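Long-range contact in SusD superfamily protein (Bacteroides vulgatus ATCC 8482, PDB 3JQ0), which probably binds nutrients, possibly sugars, at the outer membrane of a gut Bacteroides as a member of the SusD family: residues Asp366-Leu371 against Ile386-Glu391. Numbering follows the deposited sequence.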
loop_
_atom_site.group_PDB
_atom_site.type_symbol
_atom_site.label_atom_id
_atom_site.label_comp_id
_atom_site.label_asym_id
_atom_site.label_seq_id
_atom_site.Cartn_x
_atom_site.Cartn_y
_atom_site.Cartn_z
ATOM N N ASP A 366 7.975 1.474 6.554
ATOM C CA ASP A 366 7.976 2.140 5.231
ATOM C C ASP A 366 8.912 3.341 5.283
ATOM O O ASP A 366 9.740 3.512 4.385
ATOM C CB ASP A 366 6.508 2.514 4.902
ATOM C CG ASP A 366 6.235 2.926 3.479
ATOM O OD1 ASP A 366 7.140 2.834 2.624
ATOM O OD2 ASP A 366 5.070 3.296 3.243
ATOM N N CYS A 367 8.817 4.154 6.336
ATOM C CA CYS A 367 9.770 5.251 6.535
ATOM C C CYS A 367 11.204 4.707 6.426
ATOM O O CYS A 367 12.026 5.241 5.716
ATOM C CB CYS A 367 9.494 5.897 7.897
ATOM S SG CYS A 367 10.720 7.130 8.383
ATOM N N LEU A 368 11.517 3.688 7.203
ATOM C CA LEU A 368 12.889 3.183 7.226
ATOM C C LEU A 368 13.357 2.690 5.858
ATOM O O LEU A 368 14.488 2.968 5.461
ATOM C CB LEU A 368 13.044 2.063 8.285
ATOM C CG LEU A 368 12.881 2.494 9.735
ATOM C CD1 LEU A 368 13.114 1.250 10.642
ATOM C CD2 LEU A 368 13.809 3.664 10.103
ATOM N N LEU A 369 12.512 1.934 5.159
ATOM C CA LEU A 369 12.945 1.366 3.895
ATOM C C LEU A 369 13.031 2.415 2.785
ATOM O O LEU A 369 13.861 2.272 1.880
ATOM C CB LEU A 369 12.086 0.154 3.520
ATOM C CG LEU A 369 12.288 -1.034 4.493
ATOM C CD1 LEU A 369 11.280 -2.134 4.136
ATOM C CD2 LEU A 369 13.740 -1.578 4.490
ATOM N N GLN A 370 12.160 3.412 2.809
ATOM C CA GLN A 370 12.278 4.501 1.820
ATOM C C GLN A 370 13.457 5.424 2.160
ATOM O O GLN A 370 14.120 5.915 1.237
ATOM C CB GLN A 370 10.980 5.283 1.660
ATOM C CG GLN A 370 9.822 4.399 1.234
ATOM C CD GLN A 370 8.811 5.076 0.350
ATOM O OE1 GLN A 370 9.200 5.789 -0.607
ATOM N NE2 GLN A 370 7.529 4.876 0.644
ATOM N N LEU A 371 13.733 5.630 3.455
ATOM C CA LEU A 371 14.970 6.280 3.865
ATOM C C LEU A 371 16.166 5.528 3.320
ATOM O O LEU A 371 17.117 6.118 2.787
ATOM C CB LEU A 371 14.986 6.438 5.370
ATOM C CG LEU A 371 16.281 7.043 5.971
ATOM C CD1 LEU A 371 16.555 8.424 5.320
ATOM C CD2 LEU A 371 16.103 7.191 7.481
ATOM N N ILE A 386 17.781 -1.312 6.834
ATOM C CA ILE A 386 17.420 -2.644 6.373
ATOM C C ILE A 386 17.422 -3.618 7.549
ATOM O O ILE A 386 16.506 -4.409 7.727
ATOM C CB ILE A 386 18.321 -3.145 5.213
ATOM C CG1 ILE A 386 18.220 -2.200 4.009
ATOM C CG2 ILE A 386 18.004 -4.576 4.870
ATOM C CD1 ILE A 386 19.226 -2.477 2.903
ATOM N N ASN A 387 18.497 -3.586 8.341
ATOM C CA ASN A 387 18.613 -4.531 9.448
ATOM C C ASN A 387 17.667 -4.234 10.596
ATOM O O ASN A 387 17.321 -5.179 11.306
ATOM C CB ASN A 387 20.070 -4.682 9.905
ATOM C CG ASN A 387 20.838 -5.558 8.975
ATOM O OD1 ASN A 387 20.283 -6.416 8.311
ATOM N ND2 ASN A 387 22.171 -5.373 8.904
ATOM N N ALA A 388 17.201 -2.994 10.783
ATOM C CA ALA A 388 16.180 -2.741 11.817
ATOM C C ALA A 388 14.903 -3.510 11.417
ATOM O O ALA A 388 14.261 -4.130 12.260
ATOM C CB ALA A 388 15.906 -1.232 11.929
ATOM N N VAL A 389 14.517 -3.434 10.156
ATOM C CA VAL A 389 13.352 -4.116 9.641
ATOM C C VAL A 389 13.536 -5.642 9.711
ATOM O O VAL A 389 12.637 -6.397 10.149
ATOM C CB VAL A 389 12.940 -3.615 8.274
ATOM C CG1 VAL A 389 11.772 -4.426 7.716
ATOM C CG2 VAL A 389 12.590 -2.149 8.331
ATOM N N ARG A 390 14.698 -6.142 9.286
ATOM C CA ARG A 390 14.961 -7.576 9.371
ATOM C C ARG A 390 14.979 -8.099 10.793
ATOM O O ARG A 390 14.430 -9.157 11.077
ATOM C CB ARG A 390 16.270 -7.950 8.657
ATOM C CG ARG A 390 16.249 -7.735 7.170
ATOM C CD ARG A 390 17.498 -8.208 6.472
ATOM N NE ARG A 390 17.363 -8.047 5.034
ATOM C CZ ARG A 390 18.250 -8.455 4.149
ATOM N NH1 ARG A 390 19.352 -9.078 4.548
ATOM N NH2 ARG A 390 18.113 -8.176 2.878
ATOM N N GLU A 391 15.605 -7.347 11.704
ATOM C CA GLU A 391 15.677 -7.805 13.082
ATOM C C GLU A 391 14.265 -7.979 13.643
ATOM O O GLU A 391 13.972 -8.915 14.384
ATOM C CB GLU A 391 16.504 -6.842 13.933
ATOM C CG GLU A 391 16.581 -7.282 15.371
ATOM C CD GLU A 391 17.563 -6.475 16.237
ATOM O OE1 GLU A 391 18.365 -5.709 15.682
ATOM O OE2 GLU A 391 17.565 -6.655 17.474
#
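L368 and L369 meet A388 and V389 with no flat group between them; the planar groups of 366-371, the D366 carboxylate and the Q370 amide, sit on the side turned from 386-391. There Q370 NE2 donates to D366 OD1 (2.9 Å, nearly straight), the acceptor near the amide plane but the donor 36° above the carboxylate plane. OD1 also makes a salt bridge to R438, and NE2 a hydrogen bond to E191. Across the contact everything is aliphatic. V389 and L369 meet tip to tip: V389 CG2 lies 4.0 Å from L369 CG, and CD2 of that leucine is equally near. V389 has CG1 anti to the backbone N (chi1 176°), which leaves CG2, beside that N, as the methyl that meets both leucines. L368 passes V389, the two side chains running opposite ways, its CD1 4.1 Å from V389 CG2 and 4.0 Å from A388 CB. L369 CD2 also comes to 4.3 Å from I386 CA, so a methyl rests on backbone there. Helix 430-441 packs against both segments, I434 touching I386 and E437 touching L369. The axes of 366-371 and 386-391 approach to 9.4 Å at 145°; helices 364-377 and 383-394, consecutive in the chain, form an antiparallel alpha-alpha hairpin, consistent with the TPR-like helical architecture of SusD proteins.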